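Local atomic coordinates of protein mini spindles (Drosophila melanogaster, PDB entry 5VJC), a protein that probably binds tubulin through TOG domains built of HEAT repeats and so promotes microtubule dynamics and mitotic spindle formation. Residues L27-V32 with L96-Y101; Q187-L192 with D221-V226. All coordinates share one frame; numbering follows the deposited sequence.

Contact 1 (L27-V32 with L96-Y101); sequences LKWTFV and LTLRFY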
ATOM      1  N   LEU A  27       6.800  19.801  -0.485  1.00 31.91           N
ATOM      2  CA  LEU A  27       7.227  18.615   0.245  1.00 33.61           C
ATOM      3  C   LEU A  27       6.955  17.343  -0.538  1.00 35.09           C
ATOM      4  O   LEU A  27       5.882  17.170  -1.108  1.00 29.48           O
ATOM      5  CB  LEU A  27       6.522  18.537   1.602  1.00 34.06           C
ATOM      6  CG  LEU A  27       6.900  19.666   2.556  1.00 38.95           C
ATOM      7  CD1 LEU A  27       5.991  19.704   3.769  1.00 38.55           C
ATOM      8  CD2 LEU A  27       8.349  19.498   2.980  1.00 48.71           C
ATOM      9  N   LYS A  28       7.930  16.447  -0.565  1.00 34.38           N
ATOM     10  CA  LYS A  28       7.664  15.113  -1.060  1.00 32.32           C
ATOM     11  C   LYS A  28       6.690  14.411  -0.108  1.00 32.92           C
ATOM     12  O   LYS A  28       6.822  14.510   1.115  1.00 26.89           O
ATOM     13  CB  LYS A  28       8.963  14.329  -1.207  1.00 38.38           C
ATOM     14  CG  LYS A  28       8.849  13.145  -2.134  1.00 38.55           C
ATOM     15  CD  LYS A  28      10.118  12.325  -2.093  1.00 46.90           C
ATOM     16  CE  LYS A  28       9.919  10.975  -2.764  1.00 50.75           C
ATOM     17  NZ  LYS A  28      10.893   9.987  -2.217  1.00 52.42           N
ATOM     18  N   TRP A  29       5.697  13.726  -0.669  1.00 32.36           N
ATOM     19  CA  TRP A  29       4.678  13.076   0.145  1.00 32.76           C
ATOM     20  C   TRP A  29       5.187  11.795   0.786  1.00 35.40           C
ATOM     21  O   TRP A  29       4.840  10.686   0.360  1.00 32.88           O
ATOM     22  CB  TRP A  29       3.437  12.769  -0.683  1.00 28.75           C
ATOM     23  CG  TRP A  29       2.227  12.539   0.176  1.00 29.40           C
ATOM     24  CD1 TRP A  29       1.698  11.330   0.564  1.00 25.61           C
ATOM     25  CD2 TRP A  29       1.394  13.556   0.771  1.00 27.53           C
ATOM     26  NE1 TRP A  29       0.581  11.540   1.347  1.00 27.04           N
ATOM     27  CE2 TRP A  29       0.380  12.894   1.492  1.00 24.46           C
ATOM     28  CE3 TRP A  29       1.411  14.961   0.749  1.00 27.34           C
ATOM     29  CZ2 TRP A  29      -0.619  13.590   2.187  1.00 26.72           C
ATOM     30  CZ3 TRP A  29       0.417  15.656   1.458  1.00 30.54           C
ATOM     31  CH2 TRP A  29      -0.577  14.966   2.169  1.00 28.65           C
ATOM     32  N   THR A  30       6.004  11.956   1.817  1.00 33.67           N
ATOM     33  CA  THR A  30       6.594  10.834   2.536  1.00 32.24           C
ATOM     34  C   THR A  30       6.777  11.238   3.988  1.00 40.78           C
ATOM     35  O   THR A  30       7.233  12.348   4.271  1.00 41.14           O
ATOM     36  CB  THR A  30       7.955  10.408   1.939  1.00 39.36           C
ATOM     37  OG1 THR A  30       8.596   9.491   2.830  1.00 42.04           O
ATOM     38  CG2 THR A  30       8.863  11.613   1.758  1.00 39.11           C
ATOM     39  N   PHE A  31       6.394  10.359   4.907  1.00 36.48           N
ATOM     40  CA  PHE A  31       6.460  10.670   6.330  1.00 39.97           C
ATOM     41  C   PHE A  31       6.218   9.446   7.195  1.00 43.57           C
ATOM     42  O   PHE A  31       5.619   8.471   6.749  1.00 40.76           O
ATOM     43  CB  PHE A  31       5.438  11.747   6.703  1.00 40.76           C
ATOM     44  CG  PHE A  31       4.085  11.537   6.083  1.00 38.56           C
ATOM     45  CD1 PHE A  31       3.713  12.248   4.944  1.00 33.72           C
ATOM     46  CD2 PHE A  31       3.189  10.634   6.632  1.00 36.27           C
ATOM     47  CE1 PHE A  31       2.461  12.076   4.371  1.00 30.47           C
ATOM     48  CE2 PHE A  31       1.946  10.444   6.058  1.00 38.79           C
ATOM     49  CZ  PHE A  31       1.581  11.169   4.923  1.00 32.45           C
ATOM     50  N   VAL A  32       6.687   9.518   8.436  1.00 41.16           N
ATOM     51  CA  VAL A  32       6.399   8.505   9.435  1.00 43.92           C
ATOM     52  C   VAL A  32       4.974   8.702   9.918  1.00 45.07           C
ATOM     53  O   VAL A  32       4.155   7.791   9.893  1.00 40.06           O
ATOM     54  CB  VAL A  32       7.370   8.588  10.632  1.00 44.15           C
ATOM     55  CG1 VAL A  32       6.858   7.746  11.797  1.00 48.41           C
ATOM     56  CG2 VAL A  32       8.769   8.156  10.221  1.00 48.19           C
ATOM     57  N   LEU A  96      -6.485   9.963   1.104  1.00 24.15           N
ATOM     58  CA  LEU A  96      -6.744   8.688   1.763  1.00 26.91           C
ATOM     59  C   LEU A  96      -5.555   8.277   2.640  1.00 22.98           C
ATOM     60  O   LEU A  96      -5.764   7.747   3.726  1.00 28.72           O
ATOM     61  CB  LEU A  96      -7.100   7.612   0.730  1.00 25.10           C
ATOM     62  CG  LEU A  96      -8.470   7.973   0.135  1.00 24.22           C
ATOM     63  CD1 LEU A  96      -8.694   7.332  -1.213  1.00 26.08           C
ATOM     64  CD2 LEU A  96      -9.612   7.626   1.141  1.00 28.12           C
ATOM     65  N   THR A  97      -4.327   8.562   2.213  1.00 20.30           N
ATOM     66  CA  THR A  97      -3.168   8.219   3.037  1.00 23.71           C
ATOM     67  C   THR A  97      -3.242   8.937   4.394  1.00 32.32           C
ATOM     68  O   THR A  97      -2.793   8.388   5.405  1.00 27.01           O
ATOM     69  CB  THR A  97      -1.803   8.552   2.364  1.00 23.06           C
ATOM     70  OG1 THR A  97      -1.617   9.970   2.266  1.00 24.82           O
ATOM     71  CG2 THR A  97      -1.669   7.881   0.967  1.00 20.10           C
ATOM     72  N   LEU A  98      -3.813  10.144   4.434  1.00 20.36           N
ATOM     73  CA  LEU A  98      -4.025  10.798   5.733  1.00 28.75           C
ATOM     74  C   LEU A  98      -5.034  10.034   6.598  1.00 31.21           C
ATOM     75  O   LEU A  98      -4.820   9.849   7.786  1.00 29.99           O
ATOM     76  CB  LEU A  98      -4.490  12.241   5.546  1.00 32.00           C
ATOM     77  CG  LEU A  98      -3.517  13.147   4.809  1.00 27.43           C
ATOM     78  CD1 LEU A  98      -4.202  14.494   4.587  1.00 31.77           C
ATOM     79  CD2 LEU A  98      -2.201  13.331   5.595  1.00 29.88           C
ATOM     80  N   ARG A  99      -6.113   9.566   5.975  1.00 38.86           N
ATOM     81  CA  ARG A  99      -7.135   8.767   6.648  1.00 37.97           C
ATOM     82  C   ARG A  99      -6.642   7.402   7.131  1.00 43.21           C
ATOM     83  O   ARG A  99      -7.281   6.765   7.973  1.00 39.26           O
ATOM     84  CB  ARG A  99      -8.342   8.559   5.718  1.00 39.05           C
ATOM     85  CG  ARG A  99      -9.151   9.834   5.546  1.00 39.78           C
ATOM     86  CD  ARG A  99      -9.241  10.502   6.898  1.00 43.32           C
ATOM     87  NE  ARG A  99      -9.523  11.932   6.862  1.00 51.34           N
ATOM     88  CZ  ARG A  99      -8.791  12.844   6.238  1.00 47.66           C
ATOM     89  NH1 ARG A  99      -7.726  12.488   5.532  1.00 49.70           N
ATOM     90  NH2 ARG A  99      -9.142  14.128   6.291  1.00 53.36           N
ATOM     91  N   PHE A 100      -5.521   6.943   6.591  1.00 33.82           N
ATOM     92  CA  PHE A 100      -4.958   5.681   7.058  1.00 36.52           C
ATOM     93  C   PHE A 100      -4.364   5.808   8.461  1.00 37.22           C
ATOM     94  O   PHE A 100      -4.176   4.806   9.143  1.00 43.18           O
ATOM     95  CB  PHE A 100      -3.901   5.168   6.085  1.00 30.57           C
ATOM     96  CG  PHE A 100      -4.464   4.712   4.760  1.00 31.06           C
ATOM     97  CD1 PHE A 100      -5.810   4.424   4.622  1.00 28.85           C
ATOM     98  CD2 PHE A 100      -3.642   4.591   3.650  1.00 28.67           C
ATOM     99  CE1 PHE A 100      -6.333   4.001   3.397  1.00 25.61           C
ATOM    100  CE2 PHE A 100      -4.155   4.169   2.420  1.00 27.05           C
ATOM    101  CZ  PHE A 100      -5.500   3.875   2.298  1.00 28.77           C
ATOM    102  N   TYR A 101      -4.069   7.032   8.893  1.00 37.83           N
ATOM    103  CA  TYR A 101      -3.488   7.243  10.222  1.00 39.48           C
ATOM    104  C   TYR A 101      -4.541   7.554  11.281  1.00 45.84           C
ATOM    105  O   TYR A 101      -4.258   7.529  12.478  1.00 48.97           O
ATOM    106  CB  TYR A 101      -2.443   8.350  10.168  1.00 36.54           C
ATOM    107  CG  TYR A 101      -1.228   7.914   9.398  1.00 35.83           C
ATOM    108  CD1 TYR A 101      -1.173   8.054   8.015  1.00 37.13           C
ATOM    109  CD2 TYR A 101      -0.158   7.307  10.040  1.00 35.14           C
ATOM    110  CE1 TYR A 101      -0.070   7.638   7.293  1.00 34.70           C
ATOM    111  CE2 TYR A 101       0.948   6.881   9.327  1.00 37.16           C
ATOM    112  CZ  TYR A 101       0.987   7.056   7.957  1.00 34.02           C
ATOM    113  OH  TYR A 101       2.085   6.644   7.248  1.00 34.66           O
TER
HETATM  114  O   HOH W   1       4.607   5.712   7.553  1.00 48.05           O

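Contact 2 (Q187-L192 with D221-V226); sequences QRTECL and DRDNSV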
ATOM      1  N   GLN A 187       1.952  -6.869  11.657  1.00 29.05           N
ATOM      2  CA  GLN A 187       2.476  -6.253  10.438  1.00 27.58           C
ATOM      3  C   GLN A 187       3.534  -7.145   9.804  1.00 27.64           C
ATOM      4  O   GLN A 187       3.481  -7.409   8.602  1.00 24.45           O
ATOM      5  CB  GLN A 187       3.072  -4.867  10.721  1.00 28.24           C
ATOM      6  CG  GLN A 187       3.507  -4.110   9.482  1.00 32.76           C
ATOM      7  CD  GLN A 187       2.337  -3.693   8.603  1.00 28.41           C
ATOM      8  OE1 GLN A 187       1.177  -3.875   8.967  1.00 28.07           O
ATOM      9  NE2 GLN A 187       2.642  -3.130   7.437  1.00 29.49           N
ATOM     10  N   ARG A 188       4.486  -7.622  10.609  1.00 23.79           N
ATOM     11  CA  ARG A 188       5.532  -8.503  10.068  1.00 25.25           C
ATOM     12  C   ARG A 188       4.914  -9.780   9.486  1.00 25.81           C
ATOM     13  O   ARG A 188       5.258 -10.200   8.381  1.00 23.71           O
ATOM     14  CB  ARG A 188       6.580  -8.845  11.135  1.00 29.67           C
ATOM     15  CG  ARG A 188       7.349  -7.620  11.649  1.00 29.33           C
ATOM     16  CD  ARG A 188       8.635  -8.002  12.383  1.00 32.38           C
ATOM     17  NE  ARG A 188       8.406  -8.815  13.574  1.00 33.82           N
ATOM     18  CZ  ARG A 188       7.967  -8.333  14.734  1.00 38.34           C
ATOM     19  NH1 ARG A 188       7.701  -7.033  14.859  1.00 36.62           N
ATOM     20  NH2 ARG A 188       7.791  -9.142  15.778  1.00 35.80           N
ATOM     21  N   THR A 189       3.962 -10.364  10.206  1.00 29.87           N
ATOM     22  CA  THR A 189       3.302 -11.581   9.739  1.00 28.23           C
ATOM     23  C   THR A 189       2.573 -11.389   8.403  1.00 29.19           C
ATOM     24  O   THR A 189       2.726 -12.201   7.486  1.00 27.81           O
ATOM     25  CB  THR A 189       2.300 -12.100  10.772  1.00 27.91           C
ATOM     26  OG1 THR A 189       2.972 -12.272  12.026  1.00 35.58           O
ATOM     27  CG2 THR A 189       1.694 -13.427  10.321  1.00 32.81           C
ATOM     28  N   GLU A 190       1.782 -10.327   8.294  1.00 24.40           N
ATOM     29  CA  GLU A 190       0.977 -10.122   7.090  1.00 27.96           C
ATOM     30  C   GLU A 190       1.847  -9.745   5.896  1.00 24.44           C
ATOM     31  O   GLU A 190       1.578 -10.162   4.764  1.00 25.46           O
ATOM     32  CB  GLU A 190      -0.101  -9.051   7.335  1.00 24.44           C
ATOM     33  CG  GLU A 190      -1.199  -9.485   8.324  1.00 28.92           C
ATOM     34  CD  GLU A 190      -2.062 -10.640   7.790  1.00 30.84           C
ATOM     35  OE1 GLU A 190      -1.959 -10.954   6.586  1.00 29.62           O
ATOM     36  OE2 GLU A 190      -2.839 -11.224   8.575  1.00 34.42           O
ATOM     37  N   CYS A 191       2.918  -8.991   6.142  1.00 23.68           N
ATOM     38  CA  CYS A 191       3.843  -8.673   5.063  1.00 23.29           C
ATOM     39  C   CYS A 191       4.547  -9.938   4.589  1.00 25.92           C
ATOM     40  O   CYS A 191       4.698 -10.144   3.387  1.00 20.64           O
ATOM     41  CB  CYS A 191       4.856  -7.600   5.489  1.00 24.10           C
ATOM     42  SG  CYS A 191       4.135  -5.925   5.535  1.00 26.55           S
ATOM     43  N   LEU A 192       4.948 -10.806   5.516  1.00 25.10           N
ATOM     44  CA  LEU A 192       5.541 -12.087   5.103  1.00 22.11           C
ATOM     45  C   LEU A 192       4.602 -12.931   4.219  1.00 25.40           C
ATOM     46  O   LEU A 192       5.024 -13.421   3.170  1.00 25.42           O
ATOM     47  CB  LEU A 192       5.970 -12.894   6.328  1.00 24.68           C
ATOM     48  CG  LEU A 192       7.253 -12.391   6.996  1.00 27.14           C
ATOM     49  CD1 LEU A 192       7.359 -12.898   8.459  1.00 27.51           C
ATOM     50  CD2 LEU A 192       8.484 -12.769   6.167  1.00 27.68           C
ATOM     51  N   ASP A 221      11.977 -15.308  14.939  1.00 51.30           N
ATOM     52  CA  ASP A 221      11.112 -14.392  15.683  1.00 48.90           C
ATOM     53  C   ASP A 221      10.456 -15.116  16.857  1.00 50.06           C
ATOM     54  O   ASP A 221      10.129 -16.297  16.758  1.00 50.76           O
ATOM     55  CB  ASP A 221      10.041 -13.793  14.769  1.00 41.44           C
ATOM     56  CG  ASP A 221       9.406 -12.546  15.355  1.00 42.27           C
ATOM     57  OD1 ASP A 221       8.519 -12.671  16.229  1.00 44.29           O
ATOM     58  OD2 ASP A 221       9.791 -11.439  14.942  1.00 37.65           O
ATOM     59  N   ARG A 222      10.268 -14.412  17.968  1.00 65.57           N
ATOM     60  CA  ARG A 222       9.681 -15.037  19.148  1.00 68.85           C
ATOM     61  C   ARG A 222       8.186 -15.232  18.960  1.00 70.64           C
ATOM     62  O   ARG A 222       7.614 -16.216  19.444  1.00 71.05           O
ATOM     63  CB  ARG A 222       9.957 -14.208  20.404  1.00 75.98           C
ATOM     64  CG  ARG A 222      10.881 -14.908  21.392  1.00 85.38           C
ATOM     65  CD  ARG A 222      11.463 -13.947  22.421  1.00 94.60           C
ATOM     66  NE  ARG A 222      12.791 -14.378  22.852  1.00105.38           N
ATOM     67  CZ  ARG A 222      13.399 -13.963  23.960  1.00109.24           C
ATOM     68  NH1 ARG A 222      12.799 -13.106  24.775  1.00111.05           N
ATOM     69  NH2 ARG A 222      14.610 -14.416  24.259  1.00108.04           N
ATOM     70  N   ASP A 223       7.562 -14.296  18.247  1.00 56.95           N
ATOM     71  CA  ASP A 223       6.143 -14.394  17.934  1.00 49.78           C
ATOM     72  C   ASP A 223       5.915 -15.554  16.977  1.00 49.87           C
ATOM     73  O   ASP A 223       6.464 -15.580  15.868  1.00 50.40           O
ATOM     74  CB  ASP A 223       5.630 -13.077  17.335  1.00 49.65           C
ATOM     75  CG  ASP A 223       4.122 -13.042  17.207  1.00 49.46           C
ATOM     76  OD1 ASP A 223       3.589 -13.654  16.256  1.00 50.95           O
ATOM     77  OD2 ASP A 223       3.471 -12.399  18.057  1.00 54.70           O
ATOM     78  N   ASN A 224       5.104 -16.516  17.408  1.00 46.41           N
ATOM     79  CA  ASN A 224       4.889 -17.741  16.642  1.00 46.19           C
ATOM     80  C   ASN A 224       4.226 -17.511  15.278  1.00 41.05           C
ATOM     81  O   ASN A 224       4.374 -18.320  14.371  1.00 42.36           O
ATOM     82  CB  ASN A 224       4.048 -18.733  17.455  1.00 51.50           C
ATOM     83  CG  ASN A 224       4.796 -19.292  18.670  1.00 58.72           C
ATOM     84  OD1 ASN A 224       5.988 -19.599  18.591  1.00 55.83           O
ATOM     85  ND2 ASN A 224       4.089 -19.434  19.794  1.00 49.84           N
ATOM     86  N   SER A 225       3.490 -16.416  15.132  1.00 44.11           N
ATOM     87  CA  SER A 225       2.832 -16.145  13.857  1.00 42.03           C
ATOM     88  C   SER A 225       3.834 -15.627  12.834  1.00 37.24           C
ATOM     89  O   SER A 225       3.736 -15.928  11.642  1.00 35.67           O
ATOM     90  CB  SER A 225       1.686 -15.151  14.037  1.00 40.59           C
ATOM     91  OG  SER A 225       0.589 -15.776  14.692  1.00 49.75           O
ATOM     92  N   VAL A 226       4.806 -14.857  13.306  1.00 31.62           N
ATOM     93  CA  VAL A 226       5.857 -14.363  12.438  1.00 29.97           C
ATOM     94  C   VAL A 226       6.741 -15.525  11.980  1.00 35.59           C
ATOM     95  O   VAL A 226       7.092 -15.632  10.799  1.00 31.88           O
ATOM     96  CB  VAL A 226       6.715 -13.292  13.139  1.00 29.66           C
ATOM     97  CG1 VAL A 226       7.766 -12.753  12.196  1.00 28.26           C
ATOM     98  CG2 VAL A 226       5.825 -12.141  13.657  1.00 29.04           C
TER

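Contact 1 (L27-V32 with L96-Y101)
Trp29 and Phe31 reach from an extended loop to Thr97 and Leu98 of helix 89-99 and to Tyr101 beyond them. The chain is a TOG domain, a row of HEAT-repeat helices, and here a segment without regular structure packs on that row.

One direct hydrogen bond crosses the contact. Trp29 NE1 donates to Thr97 OG1 at 2.9 Å, with an N-H...O angle of 156°. The oxygen lies near the indole plane, so the ring meets it edge on. Thr97 OG1 is also hydrogen-bonded to Lys94 O of its own helix, which gives this oxygen two partners. Trp29 is the centre of an inverse gamma turn, closed by Thr30 N to Lys28 O.

Apolar contacts flank the bond. Leu98 CD2 sits 3.8 Å from Trp29 CZ2, and the two side chains cross at about a right angle. Phe31 CG stands between its own N and C (chi1 44°). This brings CE1 of its ring over one face of the Trp29 indole, toward the rim. Phe31 CE2 is 3.7 Å from Tyr101 CE1. These two ring planes are 56° apart. Phe38 of helix 36-48 meets both Trp29 and Phe31.

A water bridges the two segments. The water donates to Phe31 O at 3.0 Å. It is also hydrogen-bonded to Tyr101 OH at 2.7 Å, at the edge of the tyrosine ring, and His140 ND1 bonds the same hydroxyl.

Contact 2 (Q187-L192 with D221-V226)
A single carboxylate oxygen, Asp221 OD2, takes two N-H groups of Arg188, while its twin OD1 folds back on the backbone of its own loop. Arg188 NH2 is 3.2 Å from Asp221 OD2 and forms the salt bridge, using the syn lone pair of that oxygen. The N-H...O angle is 136°, and OD2 is tilted from the guanidinium plane. The bond from Arg188 NE to Asp221 OD2 is weak, at 3.3 Å. The arginine chain is bent at chi3 (-62°), which turns NE and NH2 to the aspartate. Arg188 NH1 is held separately by Ser182 O, so the group is gripped from two loops.

Asp221 OD1 accepts from Asp223 N at 2.8 Å, closing an Asx turn. Asp223 in turn is the N-cap of helix 224-241. Asp223 OD1 accepts from Ser225 N at 3.0 Å and, weakly, from Val226 N. An alanine in place of Asp221 would probably leave Arg188 without its charged mate here and the Asx turn without its closing bond.

Beside the ion pair, the helix faces pack closely. Val226 CG2 lies 3.3 Å from Thr189 OG1. That hydroxyl is hydrogen-bonded to Ala185 O, one turn back in its own helix. Thr189 CG2 meets Ser225 O at 3.5 Å. Leu192 CD1 touches Val226 CG1 at 3.8 Å, the two side chains crossing at about a right angle. Ala229 and Ala230 extend this apolar surface along helix 224-241.

The backbones come near, with Thr189 CA and Val226 CA 4.6 Å apart. This is helix-to-helix packing within the stacked array of a HEAT-repeat TOG domain, with the second helix meeting the first at its capped N-terminal end.

The two contacts lie in series along the chain: contact 1 closes at Tyr101, well before contact 2 opens at Gln187. Their centres are 25 Å apart, and their nearest atoms about 10 Å, so they do not touch. They share no helix. Contact 1 ties the loop between helices 13-22 and 36-48 to helix 89-99, while contact 2 joins helix 185-202 to the start of helix 224-241. Helix 131-142 borders contact 1, and Leu142 O at its end accepts from Gln187 NE2 of segment 187-192. The contacts thus hold separate parts of one all-helical array, consistent with the elongated TOG fold that presents a tubulin-binding surface.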